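Local structure of metallophosphoesterase (Clostridium thermocellum, 4J6O) at residues D19-L31 / K72-V84. The protein acts as the manganese-binding 2',3' phosphatase component of the bacterial Pnkp-Hen1 RNA repair system, probably trimming phosphates from broken RNA ends as a calcineurin-like phosphoesterase. Residues are numbered along the deposited sequence; the frame is centred on the assembly and turned at random. Where two conformers were deposited one is given.
Sequences DIHGCYDELKMLL and KITEVLKLVMGMV. With MN (manganese (II) ion), chain J.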
ATOM      1  N   ASP A  19      -1.638  -4.656  -0.031  1.00 16.18           N
ATOM      2  CA  ASP A  19      -2.814  -3.946  -0.537  1.00 13.20           C
ATOM      3  C   ASP A  19      -4.087  -4.309   0.215  1.00 15.52           C
ATOM      4  O   ASP A  19      -4.480  -5.484   0.293  1.00 18.49           O
ATOM      5  CB  ASP A  19      -3.044  -4.351  -1.993  1.00 15.10           C
ATOM      6  CG  ASP A  19      -1.853  -4.151  -2.869  1.00 19.80           C
ATOM      7  OD1 ASP A  19      -0.679  -4.503  -2.550  1.00 18.52           O
ATOM      8  OD2 ASP A  19      -2.118  -3.676  -4.029  1.00 18.67           O
ATOM      9  N   ILE A  20      -4.760  -3.267   0.670  1.00 16.17           N
ATOM     10  CA  ILE A  20      -5.965  -3.413   1.437  1.00 15.37           C
ATOM     11  C   ILE A  20      -7.243  -3.342   0.607  1.00 16.15           C
ATOM     12  O   ILE A  20      -8.160  -4.128   0.856  1.00 18.54           O
ATOM     13  CB  ILE A  20      -5.976  -2.377   2.567  1.00 17.37           C
ATOM     14  CG1 ILE A  20      -4.770  -2.646   3.519  1.00 19.46           C
ATOM     15  CG2 ILE A  20      -7.299  -2.392   3.314  1.00 18.00           C
ATOM     16  CD1 ILE A  20      -4.391  -1.407   4.389  1.00 21.61           C
ATOM     17  N   HIS A  21      -7.244  -2.418  -0.404  1.00 18.87           N
ATOM     18  CA  HIS A  21      -8.372  -2.344  -1.341  1.00 20.06           C
ATOM     19  C   HIS A  21      -9.720  -2.465  -0.584  1.00 23.81           C
ATOM     20  O   HIS A  21     -10.582  -3.295  -0.917  1.00 21.87           O
ATOM     21  CB  HIS A  21      -8.250  -3.437  -2.406  1.00 18.15           C
ATOM     22  CG  HIS A  21      -7.199  -3.147  -3.423  1.00 19.52           C
ATOM     23  ND1 HIS A  21      -7.200  -1.980  -4.159  1.00 18.87           N
ATOM     24  CD2 HIS A  21      -6.142  -3.869  -3.854  1.00 18.63           C
ATOM     25  CE1 HIS A  21      -6.150  -1.967  -4.956  1.00 18.57           C
ATOM     26  NE2 HIS A  21      -5.501  -3.109  -4.807  1.00 17.28           N
ATOM     27  N   GLY A  22      -9.888  -1.628   0.426  1.00 20.82           N
ATOM     28  CA  GLY A  22     -11.187  -1.476   1.068  1.00 20.50           C
ATOM     29  C   GLY A  22     -11.559  -2.572   2.045  1.00 21.49           C
ATOM     30  O   GLY A  22     -12.676  -2.598   2.516  1.00 22.87           O
ATOM     31  N   CYS A  23     -10.631  -3.489   2.311  1.00 19.58           N
ATOM     32  CA  CYS A  23     -10.959  -4.616   3.182  1.00 18.73           C
ATOM     33  C   CYS A  23     -10.745  -4.248   4.680  1.00 20.68           C
ATOM     34  O   CYS A  23      -9.830  -4.761   5.319  1.00 22.42           O
ATOM     35  CB  CYS A  23     -10.127  -5.802   2.820  1.00 19.63           C
ATOM     36  SG  CYS A  23     -10.641  -6.468   1.162  1.00 22.39           S
ATOM     37  N   TYR A  24     -11.563  -3.353   5.171  1.00 23.53           N
ATOM     38  CA  TYR A  24     -11.446  -2.924   6.555  1.00 25.01           C
ATOM     39  C   TYR A  24     -11.518  -4.076   7.569  1.00 24.22           C
ATOM     40  O   TYR A  24     -10.752  -4.071   8.549  1.00 22.34           O
ATOM     41  CB  TYR A  24     -12.528  -1.888   6.884  1.00 23.49           C
ATOM     42  CG  TYR A  24     -12.497  -1.473   8.334  1.00 25.09           C
ATOM     43  CD1 TYR A  24     -11.619  -0.497   8.750  1.00 28.36           C
ATOM     44  CD2 TYR A  24     -13.280  -2.104   9.257  1.00 27.91           C
ATOM     45  CE1 TYR A  24     -11.572  -0.119  10.075  1.00 28.79           C
ATOM     46  CE2 TYR A  24     -13.228  -1.734  10.600  1.00 30.34           C
ATOM     47  CZ  TYR A  24     -12.355  -0.745  10.983  1.00 34.73           C
ATOM     48  OH  TYR A  24     -12.296  -0.356  12.319  1.00 38.73           O
ATOM     49  N   ASP A  25     -12.436  -5.042   7.387  1.00 24.93           N
ATOM     50  CA  ASP A  25     -12.642  -6.045   8.440  1.00 26.82           C
ATOM     51  C   ASP A  25     -11.342  -6.817   8.627  1.00 22.06           C
ATOM     52  O   ASP A  25     -10.911  -7.100   9.785  1.00 23.41           O
ATOM     53  CB  ASP A  25     -13.787  -6.999   8.088  1.00 26.76           C
ATOM     54  CG  ASP A  25     -15.144  -6.331   8.107  1.00 29.80           C
ATOM     55  OD1 ASP A  25     -15.285  -5.272   8.747  1.00 31.67           O
ATOM     56  OD2 ASP A  25     -16.089  -6.914   7.478  1.00 33.29           O
ATOM     57  N   GLU A  26     -10.706  -7.120   7.497  1.00 22.57           N
ATOM     58  CA  GLU A  26      -9.503  -7.943   7.516  1.00 19.52           C
ATOM     59  C   GLU A  26      -8.346  -7.113   8.048  1.00 23.11           C
ATOM     60  O   GLU A  26      -7.484  -7.629   8.726  1.00 22.86           O
ATOM     61  CB  GLU A  26      -9.118  -8.441   6.124  1.00 18.40           C
ATOM     62  CG  GLU A  26     -10.039  -9.569   5.570  1.00 23.91           C
ATOM     63  CD  GLU A  26     -11.356  -9.074   5.041  1.00 23.29           C
ATOM     64  OE1 GLU A  26     -11.623  -7.857   4.960  1.00 22.43           O
ATOM     65  OE2 GLU A  26     -12.183  -9.946   4.686  1.00 25.73           O
ATOM     66  N   LEU A  27      -8.321  -5.853   7.666  1.00 21.85           N
ATOM     67  CA  LEU A  27      -7.311  -4.919   8.223  1.00 19.14           C
ATOM     68  C   LEU A  27      -7.402  -4.837   9.752  1.00 24.37           C
ATOM     69  O   LEU A  27      -6.383  -4.910  10.429  1.00 22.64           O
ATOM     70  CB  LEU A  27      -7.448  -3.531   7.560  1.00 20.39           C
ATOM     71  CG  LEU A  27      -6.481  -2.495   8.142  1.00 21.64           C
ATOM     72  CD1 LEU A  27      -5.009  -2.931   8.069  1.00 18.42           C
ATOM     73  CD2 LEU A  27      -6.708  -1.128   7.439  1.00 21.24           C
ATOM     74  N   LYS A  28      -8.617  -4.697  10.270  1.00 23.57           N
ATOM     75  CA  LYS A  28      -8.793  -4.616  11.709  1.00 23.15           C
ATOM     76  C   LYS A  28      -8.335  -5.912  12.351  1.00 25.80           C
ATOM     77  O   LYS A  28      -7.607  -5.872  13.358  1.00 26.10           O
ATOM     78  CB  LYS A  28     -10.239  -4.319  12.023  1.00 26.54           C
ATOM     79  CG  LYS A  28     -10.586  -4.324  13.521  1.00 32.80           C
ATOM     80  CD  LYS A  28     -12.053  -4.059  13.741  1.00 34.67           C
ATOM     81  CE  LYS A  28     -12.336  -3.790  15.232  1.00 52.67           C
ATOM     82  NZ  LYS A  28     -12.285  -5.067  15.958  1.00 52.80           N
ATOM     83  N   MET A  29      -8.739  -7.059  11.774  1.00 24.73           N
ATOM     84  CA  MET A  29      -8.302  -8.367  12.277  1.00 24.61           C
ATOM     85  C   MET A  29      -6.777  -8.492  12.294  1.00 21.79           C
ATOM     86  O   MET A  29      -6.195  -8.952  13.291  1.00 26.82           O
ATOM     87  CB  MET A  29      -8.943  -9.516  11.455  1.00 26.89           C
ATOM     88  CG  MET A  29     -10.414  -9.700  11.685  1.00 33.68           C
ATOM     89  SD  MET A  29     -11.119 -10.786  10.403  1.00 39.69           S
ATOM     90  CE  MET A  29     -10.590 -12.387  11.058  1.00 56.02           C
ATOM     91  N   LEU A  30      -6.128  -8.036  11.204  1.00 20.96           N
ATOM     92  CA  LEU A  30      -4.698  -8.210  11.088  1.00 20.07           C
ATOM     93  C   LEU A  30      -3.974  -7.323  12.115  1.00 25.16           C
ATOM     94  O   LEU A  30      -3.014  -7.732  12.774  1.00 22.33           O
ATOM     95  CB  LEU A  30      -4.241  -7.886   9.640  1.00 19.91           C
ATOM     96  CG  LEU A  30      -2.746  -7.957   9.425  1.00 18.02           C
ATOM     97  CD1 LEU A  30      -2.171  -9.340   9.748  1.00 23.70           C
ATOM     98  CD2 LEU A  30      -2.553  -7.657   7.918  1.00 17.70           C
ATOM     99  N   LEU A  31      -4.397  -6.073  12.216  1.00 21.11           N
ATOM    100  CA  LEU A  31      -3.783  -5.177  13.216  1.00 21.58           C
ATOM    101  C   LEU A  31      -3.942  -5.750  14.624  1.00 23.51           C
ATOM    102  O   LEU A  31      -2.989  -5.747  15.425  1.00 25.52           O
ATOM    103  CB  LEU A  31      -4.396  -3.783  13.100  1.00 23.53           C
ATOM    104  CG  LEU A  31      -4.013  -2.926  11.858  1.00 23.71           C
ATOM    105  CD1 LEU A  31      -4.875  -1.686  11.707  1.00 25.52           C
ATOM    106  CD2 LEU A  31      -2.530  -2.565  11.860  1.00 23.29           C
ATOM    107  N   LYS A  72     -15.383  -1.529   2.215  1.00 24.77           N
ATOM    108  CA  LYS A  72     -15.287  -0.586   3.330  1.00 27.67           C
ATOM    109  C   LYS A  72     -14.133   0.389   3.105  1.00 31.01           C
ATOM    110  O   LYS A  72     -13.308   0.645   3.963  1.00 25.86           O
ATOM    111  CB  LYS A  72     -15.177  -1.333   4.677  1.00 24.14           C
ATOM    112  CG  LYS A  72     -16.506  -1.910   5.105  1.00 23.99           C
ATOM    113  CD  LYS A  72     -16.375  -2.532   6.480  1.00 29.22           C
ATOM    114  CE  LYS A  72     -17.683  -3.224   6.912  1.00 37.97           C
ATOM    115  NZ  LYS A  72     -17.581  -3.540   8.397  1.00 36.82           N
ATOM    116  N   ILE A  73     -14.048   0.903   1.887  1.00 25.30           N
ATOM    117  CA  ILE A  73     -12.988   1.825   1.516  1.00 24.47           C
ATOM    118  C   ILE A  73     -12.886   3.105   2.414  1.00 27.93           C
ATOM    119  O   ILE A  73     -11.787   3.518   2.771  1.00 26.86           O
ATOM    120  CB  ILE A  73     -13.183   2.209   0.050  1.00 27.26           C
ATOM    121  CG1 ILE A  73     -13.095   0.934  -0.794  1.00 24.96           C
ATOM    122  CG2 ILE A  73     -12.158   3.242  -0.354  1.00 25.01           C
ATOM    123  CD1 ILE A  73     -13.662   1.065  -2.270  1.00 28.55           C
ATOM    124  N   THR A  74     -14.003   3.759   2.760  1.00 29.10           N
ATOM    125  CA  THR A  74     -13.861   4.980   3.558  1.00 27.85           C
ATOM    126  C   THR A  74     -13.409   4.692   5.000  1.00 29.58           C
ATOM    127  O   THR A  74     -12.693   5.471   5.562  1.00 31.72           O
ATOM    128  CB  THR A  74     -15.128   5.878   3.597  1.00 37.77           C
ATOM    129  OG1 THR A  74     -16.194   5.171   4.226  1.00 41.34           O
ATOM    130  CG2 THR A  74     -15.548   6.270   2.191  1.00 35.23           C
ATOM    131  N   GLU A  75     -13.787   3.527   5.529  1.00 28.95           N
ATOM    132  CA  GLU A  75     -13.335   3.137   6.858  0.59 29.00           C
ATOM    133  C   GLU A  75     -11.838   2.855   6.827  1.00 32.86           C
ATOM    134  O   GLU A  75     -11.125   3.269   7.750  1.00 27.77           O
ATOM    135  CB  GLU A  75     -14.094   1.925   7.392  0.59 29.79           C
ATOM    136  CG  GLU A  75     -15.569   2.206   7.701  0.59 44.45           C
ATOM    137  CD  GLU A  75     -15.798   3.531   8.430  0.59 56.15           C
ATOM    138  OE1 GLU A  75     -15.245   3.716   9.540  0.59 36.83           O
ATOM    139  OE2 GLU A  75     -16.527   4.391   7.877  0.59 53.41           O
ATOM    140  N   VAL A  76     -11.369   2.158   5.777  1.00 27.54           N
ATOM    141  CA  VAL A  76      -9.932   1.977   5.623  1.00 21.70           C
ATOM    142  C   VAL A  76      -9.229   3.342   5.596  1.00 26.17           C
ATOM    143  O   VAL A  76      -8.212   3.555   6.235  1.00 25.20           O
ATOM    144  CB  VAL A  76      -9.572   1.204   4.325  1.00 21.23           C
ATOM    145  CG1 VAL A  76      -8.072   1.207   4.077  1.00 21.09           C
ATOM    146  CG2 VAL A  76     -10.074  -0.256   4.427  1.00 25.21           C
ATOM    147  N   LEU A  77      -9.775   4.270   4.820  1.00 25.63           N
ATOM    148  CA  LEU A  77      -9.135   5.571   4.709  1.00 28.75           C
ATOM    149  C   LEU A  77      -9.094   6.282   6.052  1.00 30.05           C
ATOM    150  O   LEU A  77      -8.057   6.848   6.454  1.00 28.46           O
ATOM    151  CB  LEU A  77      -9.889   6.437   3.694  1.00 25.58           C
ATOM    152  CG  LEU A  77      -9.505   6.121   2.258  1.00 27.76           C
ATOM    153  CD1 LEU A  77     -10.552   6.738   1.341  1.00 30.40           C
ATOM    154  CD2 LEU A  77      -8.132   6.658   1.944  1.00 25.06           C
ATOM    155  N   LYS A  78     -10.207   6.253   6.761  1.00 29.57           N
ATOM    156  CA  LYS A  78     -10.231   6.952   8.057  1.00 29.99           C
ATOM    157  C   LYS A  78      -9.210   6.352   9.013  1.00 30.80           C
ATOM    158  O   LYS A  78      -8.544   7.053   9.758  1.00 31.94           O
ATOM    159  CB  LYS A  78     -11.629   6.854   8.669  1.00 34.01           C
ATOM    160  CG  LYS A  78     -12.655   7.651   7.905  1.00 32.12           C
ATOM    161  CD  LYS A  78     -14.053   7.361   8.365  1.00 37.27           C
ATOM    162  CE  LYS A  78     -15.050   7.928   7.385  1.00 38.76           C
ATOM    163  NZ  LYS A  78     -16.375   7.819   7.960  1.00 39.12           N
ATOM    164  N   LEU A  79      -9.142   5.031   9.029  1.00 27.30           N
ATOM    165  CA  LEU A  79      -8.238   4.344   9.933  1.00 26.49           C
ATOM    166  C   LEU A  79      -6.800   4.690   9.567  1.00 26.46           C
ATOM    167  O   LEU A  79      -6.025   5.080  10.423  1.00 29.00           O
ATOM    168  CB  LEU A  79      -8.489   2.827   9.924  1.00 26.82           C
ATOM    169  CG  LEU A  79      -7.523   2.032  10.792  1.00 29.75           C
ATOM    170  CD1 LEU A  79      -7.895   2.312  12.247  1.00 28.27           C
ATOM    171  CD2 LEU A  79      -7.625   0.512  10.500  1.00 30.74           C
ATOM    172  N   VAL A  80      -6.428   4.522   8.294  1.00 23.96           N
ATOM    173  CA  VAL A  80      -5.046   4.752   7.895  1.00 23.75           C
ATOM    174  C   VAL A  80      -4.594   6.219   8.048  1.00 24.09           C
ATOM    175  O   VAL A  80      -3.493   6.504   8.557  1.00 25.37           O
ATOM    176  CB  VAL A  80      -4.819   4.297   6.427  1.00 23.72           C
ATOM    177  CG1 VAL A  80      -3.416   4.639   5.996  1.00 24.10           C
ATOM    178  CG2 VAL A  80      -5.067   2.815   6.359  1.00 22.90           C
ATOM    179  N   MET A  81      -5.482   7.135   7.670  1.00 26.26           N
ATOM    180  CA  MET A  81      -5.165   8.552   7.853  1.00 25.88           C
ATOM    181  C   MET A  81      -4.926   8.959   9.318  1.00 29.10           C
ATOM    182  O   MET A  81      -3.995   9.717   9.629  1.00 33.13           O
ATOM    183  CB  MET A  81      -6.272   9.394   7.240  1.00 26.85           C
ATOM    184  CG  MET A  81      -6.204   9.284   5.753  1.00 30.35           C
ATOM    185  SD  MET A  81      -7.292  10.468   5.026  1.00 53.38           S
ATOM    186  CE  MET A  81      -8.712   9.532   5.153  1.00 31.95           C
ATOM    187  N   GLY A  82      -5.753   8.424  10.217  1.00 34.55           N
ATOM    188  CA  GLY A  82      -5.536   8.618  11.640  1.00 29.22           C
ATOM    189  C   GLY A  82      -4.220   8.046  12.162  1.00 35.95           C
ATOM    190  O   GLY A  82      -3.616   8.577  13.087  1.00 35.79           O
ATOM    191  N   MET A  83      -3.794   6.919  11.601  1.00 27.12           N
ATOM    192  CA  MET A  83      -2.569   6.281  12.015  1.00 26.19           C
ATOM    193  C   MET A  83      -1.383   7.079  11.583  1.00 32.80           C
ATOM    194  O   MET A  83      -0.406   7.189  12.316  1.00 29.05           O
ATOM    195  CB  MET A  83      -2.517   4.844  11.455  1.00 27.90           C
ATOM    196  CG  MET A  83      -3.560   3.967  12.134  1.00 23.34           C
ATOM    197  SD  MET A  83      -3.569   2.266  11.509  1.00 25.62           S
ATOM    198  CE  MET A  83      -2.070   1.695  12.112  1.00 23.79           C
ATOM    199  N   VAL A  84      -1.456   7.616  10.375  1.00 28.13           N
ATOM    200  CA  VAL A  84      -0.344   8.400   9.867  1.00 31.07           C
ATOM    201  C   VAL A  84      -0.303   9.658  10.725  1.00 40.64           C
ATOM    202  O   VAL A  84       0.757  10.109  11.116  1.00 37.64           O
ATOM    203  CB  VAL A  84      -0.528   8.724   8.380  1.00 25.23           C
ATOM    204  CG1 VAL A  84       0.503   9.727   7.902  1.00 35.68           C
ATOM    205  CG2 VAL A  84      -0.392   7.425   7.543  1.00 24.32           C
TER
HETATM  206 MN    MN J 508      -3.422  -3.385  -5.730  1.00 18.86          MN
HETATM  207  O   HOH W   1      -3.697  -5.676  -5.675  1.00 20.73           O
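G22 and Y24 bring the metal-binding D-x-H loop and the helix behind it against helix 73-84, whose axis runs 36° from that of helix 24-31 at a closest approach of 9.7 Å. This is the calcineurin-like phosphoesterase fold: D19 and H21 bind manganese, which D65 also holds, and both helices pack against the sheet that holds strands 59-62 and 232-238. The backbones come closest at G22, whose bare CA lets I73 CG1 approach to 3.6 Å; the positive phi of 78° also suits glycine. G22 O accepts a bond from K72 N in the carbonyl plane, on a lone pair, tying the loop to the start of the second helix. Both methyls of the branched V76 touch I20 CG2, and its CG2 also reaches into the turn, 3.5 Å from Y24 N. With CG anti to the backbone N (chi1 177°), the Y24 ring swings toward helix 73-84 and lies obliquely beside E75 and L79; E75 CB makes an off-centre CH-pi contact 4.2 Å from its centroid. E75 OE1 hydrogen-bonds to Y50 OH. Farther along, L79 CD2 meets L27 CD2 tip to tip at 3.6 Å and also touches L31 CD1, an apolar seam continued by M83. I20, L31, V80 and M83 also touch strand 59-62. At the partly exposed margin K72 extends its long chain past Y24 CB, and its NZ forms a salt bridge with D25, the hydrogen bond to OD1 (2.9 Å) using the syn lone pair.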